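Local coordinates for protein nucleoporin NUP159 (Saccharomyces cerevisiae, PDB 1XIP) that serves as a nucleoporin of the nuclear pore complex, its N-terminal beta-propeller tethering the helicase Dbp5 to the pore for mRNA export, at residues S3-E8 and S204-L209; L67-I72 and A341-T346; F184-W189 and Q225-V230. All blocks are in the same frame, centred on the assembly; numbering follows the deposited sequence.

Contact 1 of 3, residues S3-E8 and S204-L209; sequences SSLKDE and SELEEL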
loop_
_atom_site.group_PDB
_atom_site.type_symbol
_atom_site.label_atom_id
_atom_site.label_comp_id
_atom_site.label_asym_id
_atom_site.label_seq_id
_atom_site.Cartn_x
_atom_site.Cartn_y
_atom_site.Cartn_z
ATOM N N SER A 3 -13.959 -5.613 -23.486
ATOM C CA SER A 3 -12.615 -5.721 -22.924
ATOM C C SER A 3 -11.793 -6.732 -23.684
ATOM O O SER A 3 -12.300 -7.787 -24.040
ATOM C CB SER A 3 -12.698 -6.155 -21.474
ATOM O OG SER A 3 -12.883 -5.034 -20.635
ATOM N N SER A 4 -10.520 -6.428 -23.910
ATOM C CA SER A 4 -9.648 -7.327 -24.666
ATOM C C SER A 4 -8.346 -7.699 -23.946
ATOM O O SER A 4 -7.808 -6.911 -23.182
ATOM C CB SER A 4 -9.347 -6.736 -26.045
ATOM O OG SER A 4 -8.177 -5.939 -26.024
ATOM N N LEU A 5 -7.856 -8.915 -24.204
ATOM C CA LEU A 5 -6.582 -9.404 -23.669
ATOM C C LEU A 5 -5.510 -9.223 -24.716
ATOM O O LEU A 5 -5.649 -9.707 -25.825
ATOM C CB LEU A 5 -6.691 -10.896 -23.306
ATOM C CG LEU A 5 -5.648 -11.645 -22.443
ATOM C CD1 LEU A 5 -4.723 -12.512 -23.295
ATOM C CD2 LEU A 5 -4.829 -10.719 -21.527
ATOM N N LYS A 6 -4.440 -8.527 -24.365
ATOM C CA LYS A 6 -3.341 -8.297 -25.296
ATOM C C LYS A 6 -2.092 -9.049 -24.843
ATOM O O LYS A 6 -2.151 -9.842 -23.914
ATOM C CB LYS A 6 -3.059 -6.794 -25.431
ATOM C CG LYS A 6 -4.181 -5.988 -26.073
ATOM C CD LYS A 6 -3.635 -4.754 -26.782
ATOM C CE LYS A 6 -3.729 -4.888 -28.312
ATOM N NZ LYS A 6 -3.009 -3.787 -29.050
ATOM N N ASP A 7 -0.971 -8.802 -25.508
ATOM C CA ASP A 7 0.275 -9.479 -25.172
ATOM C C ASP A 7 0.855 -9.043 -23.829
ATOM O O ASP A 7 0.585 -7.949 -23.342
ATOM C CB ASP A 7 1.316 -9.256 -26.268
ATOM C CG ASP A 7 1.866 -10.556 -26.819
ATOM O OD1 ASP A 7 1.147 -11.213 -27.627
ATOM O OD2 ASP A 7 3.000 -11.003 -26.505
ATOM N N GLU A 8 1.663 -9.928 -23.255
ATOM C CA GLU A 8 2.465 -9.685 -22.067
ATOM C C GLU A 8 3.063 -8.274 -22.055
ATOM O O GLU A 8 3.589 -7.825 -23.062
ATOM C CB GLU A 8 3.603 -10.709 -22.064
ATOM C CG GLU A 8 3.683 -11.635 -20.861
ATOM C CD GLU A 8 5.105 -11.734 -20.298
ATOM O OE1 GLU A 8 5.289 -11.594 -19.056
ATOM O OE2 GLU A 8 6.049 -11.942 -21.094
ATOM N N SER A 204 -12.747 -12.077 -22.294
ATOM C CA SER A 204 -13.226 -13.446 -22.473
ATOM C C SER A 204 -12.221 -14.500 -22.013
ATOM O O SER A 204 -12.567 -15.409 -21.264
ATOM C CB SER A 204 -13.581 -13.667 -23.933
ATOM O OG SER A 204 -14.565 -14.667 -24.048
ATOM N N GLU A 205 -10.971 -14.344 -22.444
ATOM C CA GLU A 205 -9.915 -15.310 -22.150
ATOM C C GLU A 205 -9.519 -15.320 -20.685
ATOM O O GLU A 205 -8.819 -16.226 -20.249
ATOM C CB GLU A 205 -8.675 -15.032 -22.993
ATOM C CG GLU A 205 -8.919 -15.062 -24.481
ATOM C CD GLU A 205 -9.110 -13.684 -25.081
ATOM O OE1 GLU A 205 -9.810 -12.830 -24.470
ATOM O OE2 GLU A 205 -8.561 -13.461 -26.184
ATOM N N LEU A 206 -9.954 -14.308 -19.934
ATOM C CA LEU A 206 -9.654 -14.217 -18.510
ATOM C C LEU A 206 -10.796 -14.736 -17.653
ATOM O O LEU A 206 -10.573 -15.170 -16.528
ATOM C CB LEU A 206 -9.287 -12.788 -18.107
ATOM C CG LEU A 206 -8.036 -12.178 -18.744
ATOM C CD1 LEU A 206 -7.497 -11.079 -17.859
ATOM C CD2 LEU A 206 -6.951 -13.237 -19.025
ATOM N N GLU A 207 -12.017 -14.692 -18.178
ATOM C CA GLU A 207 -13.153 -15.296 -17.486
ATOM C C GLU A 207 -12.988 -16.816 -17.424
ATOM O O GLU A 207 -13.541 -17.480 -16.538
ATOM C CB GLU A 207 -14.461 -14.936 -18.181
ATOM C CG GLU A 207 -15.656 -14.903 -17.241
ATOM C CD GLU A 207 -15.677 -13.651 -16.391
ATOM O OE1 GLU A 207 -15.528 -12.549 -16.963
ATOM O OE2 GLU A 207 -15.832 -13.766 -15.151
ATOM N N GLU A 208 -12.225 -17.351 -18.378
ATOM C CA GLU A 208 -11.876 -18.771 -18.434
ATOM C C GLU A 208 -11.293 -19.262 -17.088
ATOM O O GLU A 208 -11.643 -20.348 -16.627
ATOM C CB GLU A 208 -10.907 -19.029 -19.612
ATOM C CG GLU A 208 -10.461 -20.478 -19.799
ATOM C CD GLU A 208 -10.717 -21.018 -21.203
ATOM O OE1 GLU A 208 -10.480 -20.272 -22.191
ATOM O OE2 GLU A 208 -11.144 -22.207 -21.319
ATOM N N LEU A 209 -10.429 -18.450 -16.464
ATOM C CA LEU A 209 -9.921 -18.726 -15.106
ATOM C C LEU A 209 -11.037 -18.623 -14.079
ATOM O O LEU A 209 -11.609 -17.546 -13.903
ATOM C CB LEU A 209 -8.815 -17.742 -14.716
ATOM C CG LEU A 209 -7.679 -17.414 -15.686
ATOM C CD1 LEU A 209 -7.149 -16.020 -15.416
ATOM C CD2 LEU A 209 -6.568 -18.443 -15.604
#

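Contact 2 of 3, residues L67-I72 and A341-T346; sequences LLRDHI and AVDVVT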
loop_
_atom_site.group_PDB
_atom_site.type_symbol
_atom_site.label_atom_id
_atom_site.label_comp_id
_atom_site.label_asym_id
_atom_site.label_seq_id
_atom_site.Cartn_x
_atom_site.Cartn_y
_atom_site.Cartn_z
ATOM N N LEU A 67 15.837 11.752 13.140
ATOM C CA LEU A 67 16.302 10.764 14.096
ATOM C C LEU A 67 16.240 9.372 13.503
ATOM O O LEU A 67 17.213 8.626 13.558
ATOM C CB LEU A 67 15.477 10.823 15.375
ATOM C CG LEU A 67 16.181 10.988 16.725
ATOM C CD1 LEU A 67 17.474 10.190 16.760
ATOM C CD2 LEU A 67 16.452 12.460 17.026
ATOM N N LEU A 68 15.111 9.027 12.913
ATOM C CA LEU A 68 14.948 7.712 12.326
ATOM C C LEU A 68 15.942 7.493 11.189
ATOM O O LEU A 68 16.579 6.447 11.101
ATOM C CB LEU A 68 13.517 7.536 11.842
ATOM C CG LEU A 68 13.155 6.239 11.142
ATOM C CD1 LEU A 68 13.316 5.066 12.084
ATOM C CD2 LEU A 68 11.717 6.338 10.575
ATOM N N ARG A 69 16.089 8.497 10.333
ATOM C CA ARG A 69 17.069 8.420 9.266
ATOM C C ARG A 69 18.448 8.101 9.840
ATOM O O ARG A 69 19.073 7.131 9.433
ATOM C CB ARG A 69 17.095 9.709 8.452
ATOM C CG ARG A 69 17.728 9.546 7.086
ATOM C CD ARG A 69 18.979 10.394 6.907
ATOM N NE ARG A 69 19.893 9.921 5.854
ATOM C CZ ARG A 69 19.985 10.454 4.628
ATOM N NH1 ARG A 69 19.194 11.471 4.275
ATOM N NH2 ARG A 69 20.863 9.963 3.752
ATOM N N ASP A 70 18.883 8.891 10.821
ATOM C CA ASP A 70 20.214 8.787 11.404
ATOM C C ASP A 70 20.429 7.476 12.149
ATOM O O ASP A 70 21.535 6.919 12.141
ATOM C CB ASP A 70 20.451 9.953 12.356
ATOM C CG ASP A 70 20.727 11.256 11.634
ATOM O OD1 ASP A 70 20.747 11.272 10.385
ATOM O OD2 ASP A 70 20.931 12.336 12.241
ATOM N N HIS A 71 19.378 7.003 12.812
ATOM C CA HIS A 71 19.418 5.720 13.508
ATOM C C HIS A 71 19.677 4.569 12.526
ATOM O O HIS A 71 20.479 3.675 12.787
ATOM C CB HIS A 71 18.117 5.484 14.289
ATOM C CG HIS A 71 18.059 4.154 14.971
ATOM N ND1 HIS A 71 18.899 3.808 16.015
ATOM C CD2 HIS A 71 17.270 3.074 14.752
ATOM C CE1 HIS A 71 18.626 2.577 16.408
ATOM N NE2 HIS A 71 17.642 2.108 15.656
ATOM N N ILE A 72 18.999 4.613 11.387
ATOM C CA ILE A 72 19.079 3.543 10.405
ATOM C C ILE A 72 20.401 3.571 9.625
ATOM O O ILE A 72 20.999 2.529 9.375
ATOM C CB ILE A 72 17.886 3.636 9.436
ATOM C CG1 ILE A 72 16.553 3.445 10.171
ATOM C CG2 ILE A 72 18.064 2.691 8.267
ATOM C CD1 ILE A 72 16.239 2.040 10.596
ATOM N N ALA A 341 6.651 4.408 2.868
ATOM C CA ALA A 341 6.488 5.865 2.869
ATOM C C ALA A 341 7.685 6.568 2.228
ATOM O O ALA A 341 8.730 5.945 2.042
ATOM C CB ALA A 341 6.246 6.377 4.282
ATOM N N VAL A 342 7.527 7.847 1.881
ATOM C CA VAL A 342 8.573 8.576 1.155
ATOM C C VAL A 342 9.123 9.772 1.904
ATOM O O VAL A 342 8.380 10.630 2.376
ATOM C CB VAL A 342 8.099 9.045 -0.259
ATOM C CG1 VAL A 342 9.255 9.570 -1.065
ATOM C CG2 VAL A 342 7.438 7.879 -1.007
ATOM N N ASP A 343 10.445 9.817 1.969
ATOM C CA ASP A 343 11.184 10.843 2.674
ATOM C C ASP A 343 11.987 11.657 1.664
ATOM O O ASP A 343 12.755 11.127 0.877
ATOM C CB ASP A 343 12.074 10.185 3.730
ATOM C CG ASP A 343 13.141 11.119 4.313
ATOM O OD1 ASP A 343 13.030 12.360 4.253
ATOM O OD2 ASP A 343 14.138 10.667 4.888
ATOM N N VAL A 344 11.788 12.962 1.723
ATOM C CA VAL A 344 12.286 13.906 0.745
ATOM C C VAL A 344 13.126 15.001 1.428
ATOM O O VAL A 344 13.836 15.733 0.761
ATOM C CB VAL A 344 11.066 14.517 -0.021
ATOM C CG1 VAL A 344 11.262 15.981 -0.362
ATOM C CG2 VAL A 344 10.763 13.706 -1.263
ATOM N N VAL A 345 13.070 15.084 2.759
ATOM C CA VAL A 345 13.593 16.264 3.474
ATOM C C VAL A 345 14.834 16.093 4.369
ATOM O O VAL A 345 15.512 17.088 4.661
ATOM C CB VAL A 345 12.488 16.985 4.305
ATOM C CG1 VAL A 345 11.470 17.669 3.379
ATOM C CG2 VAL A 345 11.815 16.018 5.304
ATOM N N THR A 346 15.124 14.860 4.811
ATOM C CA THR A 346 16.299 14.601 5.683
ATOM C C THR A 346 17.639 14.836 4.953
ATOM O O THR A 346 17.674 14.876 3.720
ATOM C CB THR A 346 16.254 13.164 6.334
ATOM O OG1 THR A 346 16.242 12.154 5.315
ATOM C CG2 THR A 346 14.963 12.943 7.055
#

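Contact 3 of 3, residues F184-W189 and Q225-V230; sequences FQSFAW and QDFLAV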
loop_
_atom_site.group_PDB
_atom_site.type_symbol
_atom_site.label_atom_id
_atom_site.label_comp_id
_atom_site.label_asym_id
_atom_site.label_seq_id
_atom_site.Cartn_x
_atom_site.Cartn_y
_atom_site.Cartn_z
ATOM N N PHE A 184 -14.675 -3.972 -13.153
ATOM C CA PHE A 184 -14.036 -2.744 -12.714
ATOM C C PHE A 184 -14.915 -1.512 -12.910
ATOM O O PHE A 184 -15.728 -1.440 -13.839
ATOM C CB PHE A 184 -12.752 -2.547 -13.490
ATOM C CG PHE A 184 -11.712 -3.565 -13.195
ATOM C CD1 PHE A 184 -10.670 -3.270 -12.321
ATOM C CD2 PHE A 184 -11.746 -4.809 -13.809
ATOM C CE1 PHE A 184 -9.685 -4.216 -12.046
ATOM C CE2 PHE A 184 -10.778 -5.759 -13.543
ATOM C CZ PHE A 184 -9.742 -5.469 -12.658
ATOM N N GLN A 185 -14.729 -0.537 -12.038
ATOM C CA GLN A 185 -15.430 0.724 -12.152
ATOM C C GLN A 185 -14.528 1.862 -11.748
ATOM O O GLN A 185 -13.719 1.739 -10.835
ATOM C CB GLN A 185 -16.670 0.713 -11.287
ATOM C CG GLN A 185 -17.879 0.115 -11.966
ATOM C CD GLN A 185 -19.086 0.146 -11.078
ATOM O OE1 GLN A 185 -19.194 1.010 -10.208
ATOM N NE2 GLN A 185 -19.995 -0.798 -11.272
ATOM N N SER A 186 -14.674 2.977 -12.436
ATOM C CA SER A 186 -13.838 4.127 -12.215
ATOM C C SER A 186 -14.708 5.354 -12.133
ATOM O O SER A 186 -15.659 5.491 -12.886
ATOM C CB SER A 186 -12.840 4.262 -13.359
ATOM O OG SER A 186 -11.978 5.357 -13.152
ATOM N N PHE A 187 -14.396 6.246 -11.206
ATOM C CA PHE A 187 -15.199 7.451 -11.017
ATOM C C PHE A 187 -14.312 8.670 -10.970
ATOM O O PHE A 187 -13.195 8.616 -10.464
ATOM C CB PHE A 187 -15.965 7.398 -9.701
ATOM C CG PHE A 187 -16.802 6.162 -9.512
ATOM C CD1 PHE A 187 -18.190 6.222 -9.646
ATOM C CD2 PHE A 187 -16.217 4.954 -9.139
ATOM C CE1 PHE A 187 -18.971 5.096 -9.450
ATOM C CE2 PHE A 187 -16.988 3.828 -8.943
ATOM C CZ PHE A 187 -18.367 3.897 -9.097
ATOM N N ALA A 188 -14.813 9.781 -11.474
ATOM C CA ALA A 188 -14.221 11.065 -11.145
ATOM C C ALA A 188 -14.538 11.346 -9.673
ATOM O O ALA A 188 -15.668 11.123 -9.218
ATOM C CB ALA A 188 -14.774 12.138 -12.028
ATOM N N TRP A 189 -13.525 11.799 -8.934
ATOM C CA TRP A 189 -13.636 12.021 -7.497
ATOM C C TRP A 189 -13.294 13.477 -7.086
ATOM O O TRP A 189 -12.228 14.008 -7.433
ATOM C CB TRP A 189 -12.739 11.026 -6.751
ATOM C CG TRP A 189 -12.707 11.259 -5.281
ATOM C CD1 TRP A 189 -11.846 12.072 -4.598
ATOM C CD2 TRP A 189 -13.590 10.701 -4.306
ATOM N NE1 TRP A 189 -12.140 12.053 -3.256
ATOM C CE2 TRP A 189 -13.208 11.219 -3.048
ATOM C CE3 TRP A 189 -14.674 9.816 -4.366
ATOM C CZ2 TRP A 189 -13.864 10.871 -1.857
ATOM C CZ3 TRP A 189 -15.324 9.476 -3.196
ATOM C CH2 TRP A 189 -14.914 10.000 -1.952
ATOM N N GLN A 225 -5.560 6.543 -16.579
ATOM C CA GLN A 225 -5.862 5.556 -17.626
ATOM C C GLN A 225 -5.454 4.088 -17.339
ATOM O O GLN A 225 -6.102 3.146 -17.828
ATOM C CB GLN A 225 -5.257 6.010 -18.953
ATOM C CG GLN A 225 -6.247 6.803 -19.783
ATOM C CD GLN A 225 -5.587 7.653 -20.842
ATOM O OE1 GLN A 225 -5.429 7.215 -21.992
ATOM N NE2 GLN A 225 -5.215 8.884 -20.471
ATOM N N ASP A 226 -4.384 3.910 -16.561
ATOM C CA ASP A 226 -3.886 2.581 -16.202
ATOM C C ASP A 226 -4.360 2.097 -14.835
ATOM O O ASP A 226 -4.579 2.890 -13.917
ATOM C CB ASP A 226 -2.355 2.543 -16.201
ATOM C CG ASP A 226 -1.735 3.319 -17.351
ATOM O OD1 ASP A 226 -2.462 3.714 -18.307
ATOM O OD2 ASP A 226 -0.504 3.583 -17.366
ATOM N N PHE A 227 -4.498 0.781 -14.708
ATOM C CA PHE A 227 -4.677 0.141 -13.418
ATOM C C PHE A 227 -3.824 -1.120 -13.357
ATOM O O PHE A 227 -3.439 -1.691 -14.382
ATOM C CB PHE A 227 -6.146 -0.209 -13.145
ATOM C CG PHE A 227 -7.118 0.895 -13.469
ATOM C CD1 PHE A 227 -7.472 1.828 -12.506
ATOM C CD2 PHE A 227 -7.696 0.989 -14.740
ATOM C CE1 PHE A 227 -8.376 2.852 -12.796
ATOM C CE2 PHE A 227 -8.596 2.020 -15.048
ATOM C CZ PHE A 227 -8.935 2.952 -14.070
ATOM N N LEU A 228 -3.519 -1.543 -12.142
ATOM C CA LEU A 228 -2.877 -2.814 -11.928
ATOM C C LEU A 228 -3.824 -3.627 -11.072
ATOM O O LEU A 228 -4.234 -3.180 -10.002
ATOM C CB LEU A 228 -1.543 -2.590 -11.223
ATOM C CG LEU A 228 -0.515 -3.689 -10.943
ATOM C CD1 LEU A 228 -0.215 -3.727 -9.481
ATOM C CD2 LEU A 228 -0.918 -5.041 -11.441
ATOM N N ALA A 229 -4.201 -4.805 -11.568
ATOM C CA ALA A 229 -5.143 -5.691 -10.876
ATOM C C ALA A 229 -4.493 -7.013 -10.544
ATOM O O ALA A 229 -3.653 -7.501 -11.293
ATOM C CB ALA A 229 -6.361 -5.924 -11.732
ATOM N N VAL A 230 -4.890 -7.607 -9.429
ATOM C CA VAL A 230 -4.388 -8.928 -9.094
ATOM C C VAL A 230 -5.511 -9.902 -8.774
ATOM O O VAL A 230 -6.489 -9.543 -8.118
ATOM C CB VAL A 230 -3.355 -8.900 -7.958
ATOM C CG1 VAL A 230 -2.706 -10.282 -7.808
ATOM C CG2 VAL A 230 -2.286 -7.833 -8.214
#

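Contact 1 of 3, residues S3-E8 and S204-L209
Leu5 and Glu205, their CA atoms 6.9 Å apart, are the nearest pair of CA atoms between the two segments, the first on the short strand 4-5, the second on the helical turn 204-207. The turn is only weakly bonded: Ser204 O is approached by both Glu207 N and Glu208 N, each through a weak hydrogen bond. From the strand, Leu5 turns its side chain toward Glu205 and Leu206. With CG of Leu5 anti to the backbone N (chi1 -166°), its branched end is carried across to Leu206, and the two side chains cross at about a right angle. CG of Leu5 lies 4.0 Å from CD2 of Leu206; leucine suits both places, as its branched apolar end packs between strand and turn with no polar group to satisfy. Strand 4-5 is the edge strand of a beta-propeller blade, running parallel to strand 257-263, while the turn belongs to the connection leading from the preceding blade into this one. Leu206 is buried, and also touches Phe260 and Tyr249 of the blade. The Glu205 chain bends at chi2 (98°), and its OE1 meets CB of Leu5 at 3.9 Å by van der Waals contact only; glutamate suits this exposed position because its charge can face solvent.

Contact 2 of 3, residues L67-I72 and A341-T346
Arg69 reaches across to Thr346 from helix 65-73, and their CA atoms are 7.2 Å apart. The contact joins two neighbouring blades of the beta-propeller: the helix comes between strands 59-64 and 83-86 in the chain, and Thr346 follows strand 337-343, an outermost strand of the blade that also holds strand 18-26, from the N-terminal part of the chain. Along the helix, Leu68 is buried and its apolar side chain rests on Tyr367 of strand 365-370. Arg69 comes next and carries the whole contact. Its CG stands anti to the backbone N (chi1 -161°) and the chain then bends at chi2, so that the aliphatic part runs past the threonine before the guanidinium reaches it: CG of Arg69 is 3.5 Å and its CD 3.6 Å from Thr346 OG1. An arginine suits this place because its methylenes can pack while its end still donates a hydrogen bond. A leucine in place of Arg69 would probably keep some of the packing but leave Thr346 OG1 without its donor from the helix. Two residues on, His71 takes no part across the contact; its ND1 is bonded to Thr77 O. Thr346 is itself fixed by Asp343, whose OD1 accepts from Val345 N at 3.1 Å in an Asx turn and, more weakly, from Thr346 N; OD2 is also bonded to Tyr367 OH. The aspartate is thus well supplied with donors, and although NH1 of Arg69 is 5.2 Å from its OD2, too far for a salt bridge, the opposite charges probably attract. Thr346 OG1 therefore works both ways: it donates to Asp343 OD2 at 2.6 Å, on the syn side of the carboxylate, and accepts from Arg69 NH1 at 3.2 Å, tilted 23° out of the guanidinium plane.

Contact 3 of 3, residues F184-W189 and Q225-V230
Phe184 and Phe227 each offer the far edge of a ring to a small side chain opposite. At the edge of the Phe184 ring, near its plane, sits Ala229 CB, 3.5 Å from CZ and 3.8 Å from CE1; the ring of Phe200, on the adjoining strand of its own sheet, meets that of Phe184 with the planes only about 10° apart. The Phe227 ring receives Ser186 OG at its edge, likewise near the plane, 4.0 Å from CZ. At this distance and at the ring's edge the approach is van der Waals only; the hydroxyl's hydrogen bond is with Gln174, on the neighbouring strand 174-179. Large therefore meets small twice: with the CA atoms of Phe184 and Ala229 9.5 Å apart, a phenylalanine spans the distance and a lone methyl group leaves it room. CG of Phe184 is anti to its own carbonyl carbon (chi1 -67°), the rotation that sends the ring out toward Ala229. All four residues are buried. Ala229 also begins the protein's first FG repeat, which here lies in an ordered strand. Strands 184-190 and 226-232 belong to different sheets, and within the segments 184-189 and 225-230 side chains alone meet, the face-to-face packing of successive blades characteristic of a beta-propeller.

Overall arrangement
From the N terminus, strand 4-5 runs out to the blade that holds strands 215-221 to 257-263, and contact 1 closes a loop of 195 residues when the chain returns at 204-209. Contact 2 opens inside that loop, at 67-72, and closes only at 341-346, so the two cross. Contact 3 opens at 184-189, crosses contact 1 too, yet lies wholly within the span of contact 2; it packs the blade of strands 167-170 to 193-200 against that of strands 215-221 to 257-263. Contacts 1 and 3 reach the same sheet, their centres about 17 Å apart; contact 2 is across the propeller, tying the first complete blade to the one that closes the ring.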